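Local coordinates for protein glutathione S-transferase (Agrobacterium tumefaciens, PDB 2YCD) that binds S-(p-nitrobenzyl)glutathione and probably conjugates glutathione to electrophilic compounds, at residues Met36-Arg39 and Trp40-Glu44; Pro74-Gln78 and Gly79-Leu83. All coordinates share one frame; numbering follows the deposited sequence.

Contact 1: residues Met36-Arg39 and Trp40-Glu44; sequences MPVR and WALEE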
ATOM      1  N   MET A  36       0.465  -8.380 -13.579  1.00  9.01           N
ATOM      2  CA  MET A  36       1.695  -9.161 -13.633  1.00  8.49           C
ATOM      3  C   MET A  36       2.076  -9.831 -12.294  1.00  8.40           C
ATOM      4  O   MET A  36       2.387 -11.028 -12.270  1.00  7.95           O
ATOM      5  CB  MET A  36       2.840  -8.324 -14.194  1.00  9.21           C
ATOM      6  CG  MET A  36       4.130  -9.098 -14.312  1.00 10.44           C
ATOM      7  SD  MET A  36       4.079 -10.433 -15.558  1.00 11.34           S
ATOM      8  CE  MET A  36       5.689 -11.110 -15.216  1.00 12.37           C
ATOM      9  N   PRO A  37       2.055  -9.082 -11.173  1.00  7.31           N
ATOM     10  CA  PRO A  37       2.407  -9.765  -9.913  1.00  7.72           C
ATOM     11  C   PRO A  37       1.422 -10.865  -9.563  1.00  6.08           C
ATOM     12  O   PRO A  37       1.821 -11.867  -8.978  1.00  7.96           O
ATOM     13  CB  PRO A  37       2.380  -8.639  -8.854  1.00  7.16           C
ATOM     14  CG  PRO A  37       1.650  -7.472  -9.544  1.00  9.46           C
ATOM     15  CD  PRO A  37       2.001  -7.618 -11.008  1.00  7.47           C
ATOM     16  N   VAL A  38       0.146 -10.697  -9.918  1.00  7.35           N
ATOM     17  CA  VAL A  38      -0.846 -11.740  -9.680  1.00  7.21           C
ATOM     18  C   VAL A  38      -0.549 -12.998 -10.528  1.00  7.00           C
ATOM     19  O   VAL A  38      -0.564 -14.111 -10.013  1.00  7.01           O
ATOM     20  CB  VAL A  38      -2.263 -11.199  -9.980  1.00  7.03           C
ATOM     21  CG1 VAL A  38      -3.295 -12.323  -9.877  1.00  7.79           C
ATOM     22  CG2 VAL A  38      -2.608 -10.049  -9.014  1.00  8.27           C
ATOM     23  N   ARG A  39      -0.311 -12.818 -11.827  1.00  7.55           N
ATOM     24  CA  ARG A  39       0.058 -13.924 -12.711  1.00  7.61           C
ATOM     25  C   ARG A  39       1.298 -14.636 -12.183  1.00  6.88           C
ATOM     26  O   ARG A  39       1.365 -15.878 -12.183  1.00  8.08           O
ATOM     27  CB  ARG A  39       0.346 -13.400 -14.115  1.00  7.14           C
ATOM     28  CG  ARG A  39      -0.852 -12.828 -14.873  1.00  7.90           C
ATOM     29  CD  ARG A  39      -0.330 -12.316 -16.213  1.00  8.44           C
ATOM     30  NE  ARG A  39      -1.331 -11.796 -17.148  1.00  9.71           N
ATOM     31  CZ  ARG A  39      -1.976 -12.558 -18.031  1.00  8.52           C
ATOM     32  NH1 ARG A  39      -1.839 -13.884 -18.022  1.00  9.37           N
ATOM     33  NH2 ARG A  39      -2.809 -11.994 -18.892  1.00  9.68           N
ATOM     34  N   TRP A  40       2.302 -13.868 -11.781  1.00  7.36           N
ATOM     35  CA  TRP A  40       3.543 -14.442 -11.279  1.00  7.35           C
ATOM     36  C   TRP A  40       3.299 -15.269 -10.005  1.00  6.43           C
ATOM     37  O   TRP A  40       3.784 -16.412  -9.879  1.00  7.50           O
ATOM     38  CB  TRP A  40       4.548 -13.297 -11.072  1.00  7.13           C
ATOM     39  CG  TRP A  40       5.962 -13.706 -10.672  1.00  6.09           C
ATOM     40  CD1 TRP A  40       6.462 -14.987 -10.549  1.00  6.58           C
ATOM     41  CD2 TRP A  40       7.042 -12.821 -10.359  1.00  7.77           C
ATOM     42  NE1 TRP A  40       7.793 -14.936 -10.166  1.00  7.89           N
ATOM     43  CE2 TRP A  40       8.165 -13.621 -10.033  1.00  8.37           C
ATOM     44  CE3 TRP A  40       7.158 -11.422 -10.290  1.00  7.97           C
ATOM     45  CZ2 TRP A  40       9.399 -13.066  -9.659  1.00  7.60           C
ATOM     46  CZ3 TRP A  40       8.384 -10.869  -9.929  1.00  8.90           C
ATOM     47  CH2 TRP A  40       9.493 -11.691  -9.621  1.00  9.42           C
ATOM     48  N   ALA A  41       2.501 -14.747  -9.076  1.00  7.32           N
ATOM     49  CA  ALA A  41       2.164 -15.507  -7.879  1.00  8.19           C
ATOM     50  C   ALA A  41       1.470 -16.828  -8.220  1.00  8.12           C
ATOM     51  O   ALA A  41       1.796 -17.886  -7.650  1.00  8.41           O
ATOM     52  CB  ALA A  41       1.301 -14.666  -6.932  1.00  7.70           C
ATOM     53  N   LEU A  42       0.480 -16.772  -9.111  1.00  8.38           N
ATOM     54  CA  LEU A  42      -0.210 -18.002  -9.539  1.00  8.44           C
ATOM     55  C   LEU A  42       0.757 -19.008 -10.161  1.00  7.90           C
ATOM     56  O   LEU A  42       0.674 -20.206  -9.879  1.00  9.33           O
ATOM     57  CB  LEU A  42      -1.360 -17.669 -10.498  1.00  7.90           C
ATOM     58  CG  LEU A  42      -2.503 -16.868  -9.858  1.00  8.56           C
ATOM     59  CD1 LEU A  42      -3.372 -16.190 -10.910  1.00 10.67           C
ATOM     60  CD2 LEU A  42      -3.353 -17.759  -8.943  1.00  9.56           C
ATOM     61  N   GLU A  43       1.677 -18.532 -10.990  1.00  8.75           N
ATOM     62  CA  GLU A  43       2.656 -19.441 -11.586  1.00  9.03           C
ATOM     63  C   GLU A  43       3.637 -20.031 -10.568  1.00  8.76           C
ATOM     64  O   GLU A  43       4.014 -21.205 -10.686  1.00 10.93           O
ATOM     65  CB  GLU A  43       3.385 -18.753 -12.737  1.00  9.40           C
ATOM     66  CG  GLU A  43       2.496 -18.531 -13.984  1.00  7.70           C
ATOM     67  CD  GLU A  43       2.117 -19.833 -14.671  1.00 11.28           C
ATOM     68  OE1 GLU A  43       2.674 -20.891 -14.329  1.00 12.27           O
ATOM     69  OE2 GLU A  43       1.250 -19.780 -15.571  1.00 15.92           O
ATOM     70  N   GLU A  44       4.019 -19.252  -9.557  1.00  9.87           N
ATOM     71  CA  GLU A  44       4.929 -19.759  -8.515  1.00  9.28           C
ATOM     72  C   GLU A  44       4.288 -20.898  -7.732  1.00 11.31           C
ATOM     73  O   GLU A  44       4.974 -21.849  -7.365  1.00 13.37           O
ATOM     74  CB  GLU A  44       5.379 -18.638  -7.554  1.00  9.20           C
ATOM     75  CG  GLU A  44       6.378 -17.655  -8.167  1.00  8.59           C
ATOM     76  CD  GLU A  44       7.815 -18.176  -8.239  1.00 10.56           C
ATOM     77  OE1 GLU A  44       8.135 -19.194  -7.574  1.00 12.84           O
ATOM     78  OE2 GLU A  44       8.611 -17.551  -8.959  1.00  9.36           O
TER
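Val38 and Leu42, one helical turn apart, lie side by side and point the same way, Val38 CG1 meeting Leu42 CD1 at 4.0 Å. Val38 CG1 stands anti to its backbone N (chi1 174°), which sets this methyl beside the carbonyl carbon and on the side of the following turn. Leu42 CG also leans on Val38 O at 3.4 Å, the carbonyl that accepts Leu42 N at 3.0 Å. Three more i+4 bonds run alongside, from Trp40 N, Ala41 N and Glu43 N to the carbonyls of Met36, Pro37 and Arg39. This is the regular alpha-helix 35-45 of the beta-alpha-beta unit in the thioredoxin-like N-terminal domain; the Val38 side chain touches Ile19 of strand 18-22. On another side, Trp40 NE1 donates to Glu44 OE2 at 3.0 Å; the oxygen uses its anti lone pair and sits 19° out of the indole plane, in a bond bent to 145° at the hydrogen. Arg210 forms a salt bridge to the same Glu44 OE2, and Phe213 meets the indole edge-to-face. Arg39, extended from CG to NE, reaches Asp35 in a salt bridge and Tyr49 in a hydrogen bond, while Glu43 pairs with Arg215 of helix 211-225.

Contact 2: residues Pro74-Gln78 and Gly79-Leu83; sequences PSYEQ and GDLIL
Tyr76 and Leu83 form a hydrogen-bonded antiparallel pair, their side chains side by side, with Leu83 N to Tyr76 O at 2.8 Å, in the carbonyl plane, and Tyr76 N to Leu83 O at 2.9 Å. Gln78 and Leu81 form the second such pair and close a type II' beta turn: Gln78 N donates to Leu81 O in the carbonyl plane, whereas Leu81 N approaches Gln78 O from above that plane, 46° out. Gly79 takes the first corner with a positive phi (57°). Between the pairs, the CA atoms of Glu77 and Ile82 make CA-H...O contacts with Leu81 O and Tyr76 O. The hairpin edges the four-stranded sheet of the thioredoxin-like N-terminal domain.

Among apolar contacts, the phenol ring meets both leucines obliquely, CD1 to Leu83 CD1 at 4.1 Å and CE1 to Leu81 CD2 at 4.4 Å. Helix 86-96 covers them through Ile89 and His92, and Leu81 and Leu83 also pack on Leu106 and Ala109 of the second subunit.

Among polar groups, Tyr76 OH donates to Gln78 OE1 at 2.6 Å from above the amide plane, while Gln78 NE2 is bound to Pro15 O. Glu77 OE2 takes bonds from two waters, one of them weak, that bridge toward Gly79 O.

The hairpin thus divides its chemistry: one face is largely apolar under helix 86-96, its phenol and amide ends paired, and the other carries Ile82 and the water-bridged carboxylate of Glu77.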
ATOM      1  N   PRO A  74      -6.071  -5.276 -11.564  1.00  8.24           N
ATOM      2  CA  PRO A  74      -6.828  -6.528 -11.696  1.00  8.03           C
ATOM      3  C   PRO A  74      -7.861  -6.777 -10.602  1.00  9.51           C
ATOM      4  O   PRO A  74      -7.765  -6.267  -9.487  1.00  9.65           O
ATOM      5  CB  PRO A  74      -5.731  -7.590 -11.560  1.00  7.32           C
ATOM      6  CG  PRO A  74      -4.752  -6.973 -10.584  1.00  9.42           C
ATOM      7  CD  PRO A  74      -4.783  -5.480 -10.854  1.00  8.66           C
ATOM      8  N   SER A  75      -8.862  -7.580 -10.930  1.00 10.13           N
ATOM      9  CA  SER A  75      -9.697  -8.218  -9.921  1.00  9.21           C
ATOM     10  C   SER A  75      -9.508  -9.716 -10.084  1.00  9.13           C
ATOM     11  O   SER A  75      -8.932 -10.172 -11.081  1.00  9.10           O
ATOM     12  CB  SER A  75     -11.177  -7.823 -10.097  1.00 12.22           C
ATOM     13  OG  SER A  75     -11.681  -8.214 -11.363  1.00 15.22           O
ATOM     14  N   TYR A  76     -10.020 -10.467  -9.120  1.00  9.30           N
ATOM     15  CA  TYR A  76      -9.806 -11.900  -9.001  1.00  8.45           C
ATOM     16  C   TYR A  76     -11.143 -12.510  -8.599  1.00 10.32           C
ATOM     17  O   TYR A  76     -11.754 -12.070  -7.628  1.00 11.60           O
ATOM     18  CB  TYR A  76      -8.758 -12.124  -7.908  1.00 10.81           C
ATOM     19  CG  TYR A  76      -8.469 -13.539  -7.455  1.00 10.17           C
ATOM     20  CD1 TYR A  76      -9.292 -14.177  -6.522  1.00 11.53           C
ATOM     21  CD2 TYR A  76      -7.329 -14.197  -7.871  1.00 11.94           C
ATOM     22  CE1 TYR A  76      -8.994 -15.454  -6.064  1.00 14.31           C
ATOM     23  CE2 TYR A  76      -7.028 -15.474  -7.410  1.00 13.86           C
ATOM     24  CZ  TYR A  76      -7.860 -16.089  -6.514  1.00 14.45           C
ATOM     25  OH  TYR A  76      -7.540 -17.361  -6.078  1.00 18.06           O
ATOM     26  N   GLU A  77     -11.594 -13.513  -9.344  1.00 10.13           N
ATOM     27  CA  GLU A  77     -12.863 -14.175  -9.056  1.00 11.70           C
ATOM     28  C   GLU A  77     -12.645 -15.660  -8.978  1.00 13.83           C
ATOM     29  O   GLU A  77     -12.051 -16.252  -9.868  1.00 13.33           O
ATOM     30  CB  GLU A  77     -13.907 -13.833 -10.116  1.00 15.24           C
ATOM     31  CG  GLU A  77     -15.205 -14.617  -9.984  1.00 19.37           C
ATOM     32  CD  GLU A  77     -16.281 -14.166 -10.975  1.00 31.90           C
ATOM     33  OE1 GLU A  77     -15.933 -13.751 -12.106  1.00 31.53           O
ATOM     34  OE2 GLU A  77     -17.480 -14.244 -10.624  1.00 32.84           O
ATOM     35  N   GLN A  78     -13.135 -16.265  -7.901  1.00 13.50           N
ATOM     36  CA  GLN A  78     -12.999 -17.701  -7.704  1.00 14.03           C
ATOM     37  C   GLN A  78     -14.203 -18.189  -6.913  1.00 15.54           C
ATOM     38  O   GLN A  78     -14.327 -17.935  -5.711  1.00 15.32           O
ATOM     39  CB  GLN A  78     -11.701 -17.999  -6.973  1.00 15.21           C
ATOM     40  CG  GLN A  78     -11.363 -19.471  -6.894  1.00 20.02           C
ATOM     41  CD  GLN A  78     -10.018 -19.705  -6.254  1.00 24.42           C
ATOM     42  OE1 GLN A  78      -9.575 -18.920  -5.411  1.00 30.32           O
ATOM     43  NE2 GLN A  78      -9.348 -20.771  -6.658  1.00 22.67           N
ATOM     44  N   GLY A  79     -15.114 -18.864  -7.599  1.00 19.00           N
ATOM     45  CA  GLY A  79     -16.377 -19.200  -6.956  1.00 22.09           C
ATOM     46  C   GLY A  79     -17.052 -17.929  -6.454  1.00 14.83           C
ATOM     47  O   GLY A  79     -17.207 -16.959  -7.211  1.00 21.03           O
ATOM     48  N   ASP A  80     -17.444 -17.925  -5.181  1.00 19.01           N
ATOM     49  CA  ASP A  80     -18.167 -16.802  -4.603  1.00 21.31           C
ATOM     50  C   ASP A  80     -17.247 -15.659  -4.228  1.00 18.53           C
ATOM     51  O   ASP A  80     -17.721 -14.569  -3.918  1.00 18.72           O
ATOM     52  CB  ASP A  80     -18.930 -17.236  -3.342  1.00 19.89           C
ATOM     53  CG  ASP A  80     -20.173 -18.050  -3.640  1.00 31.29           C
ATOM     54  OD1 ASP A  80     -20.610 -18.072  -4.797  1.00 29.71           O
ATOM     55  OD2 ASP A  80     -20.713 -18.646  -2.685  1.00 34.48           O
ATOM     56  N   LEU A  81     -15.945 -15.921  -4.219  1.00 16.39           N
ATOM     57  CA  LEU A  81     -14.977 -14.914  -3.787  1.00 15.39           C
ATOM     58  C   LEU A  81     -14.616 -13.966  -4.924  1.00 11.35           C
ATOM     59  O   LEU A  81     -14.211 -14.401  -6.002  1.00 13.09           O
ATOM     60  CB  LEU A  81     -13.690 -15.569  -3.268  1.00 14.63           C
ATOM     61  CG  LEU A  81     -12.601 -14.598  -2.780  1.00 17.48           C
ATOM     62  CD1 LEU A  81     -13.068 -13.741  -1.617  1.00 18.34           C
ATOM     63  CD2 LEU A  81     -11.345 -15.354  -2.393  1.00 21.33           C
ATOM     64  N   ILE A  82     -14.798 -12.680  -4.682  1.00 12.31           N
ATOM     65  CA  ILE A  82     -14.294 -11.647  -5.578  1.00 12.07           C
ATOM     66  C   ILE A  82     -13.364 -10.764  -4.752  1.00 11.27           C
ATOM     67  O   ILE A  82     -13.735 -10.267  -3.667  1.00 12.08           O
ATOM     68  CB  ILE A  82     -15.426 -10.793  -6.177  1.00 14.40           C
ATOM     69  CG1 ILE A  82     -16.366 -11.675  -7.005  1.00 21.63           C
ATOM     70  CG2 ILE A  82     -14.851  -9.663  -7.042  1.00 16.24           C
ATOM     71  CD1 ILE A  82     -17.523 -10.933  -7.637  1.00 34.30           C
ATOM     72  N   LEU A  83     -12.144 -10.585  -5.252  1.00 10.60           N
ATOM     73  CA  LEU A  83     -11.142  -9.742  -4.600  1.00  9.67           C
ATOM     74  C   LEU A  83     -10.653  -8.696  -5.560  1.00 10.04           C
ATOM     75  O   LEU A  83     -10.694  -8.873  -6.798  1.00 10.17           O
ATOM     76  CB  LEU A  83      -9.917 -10.544  -4.154  1.00 11.48           C
ATOM     77  CG  LEU A  83     -10.092 -11.610  -3.098  1.00 10.10           C
ATOM     78  CD1 LEU A  83      -8.758 -12.331  -2.914  1.00 12.36           C
ATOM     79  CD2 LEU A  83     -10.501 -10.939  -1.802  1.00 12.15           C
TER
HETATM   80  O   HOH W   1     -17.258 -17.319  -9.969  1.00 38.00           O
HETATM   81  O   HOH W   2     -18.014 -14.610  -7.596  1.00 40.84           O

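How the contacts relate
From the N terminus, strand 18-22 leads into helix 35-45, where contact 1 spans adjacent turns and encloses no long loop. The chain then forms strand 50-54 and helix 56-59 before Pro74, preceded by a cis peptide bond, opens contact 2, which closes the tight hairpin of strands 75-78 and 81-84. The two contacts stand in series, neither nesting nor crossing, with centres about 15 Å apart. They touch where Val38 CG2 packs on Pro74 CG at 4.1 Å, bringing the helix against the hairpin entrance. Strand 18-22 lies between strands 50-54 and 75-78 in the sheet, and Pro74 also touches the bound S-(p-nitrobenzyl)glutathione, so this junction borders the ligand pocket.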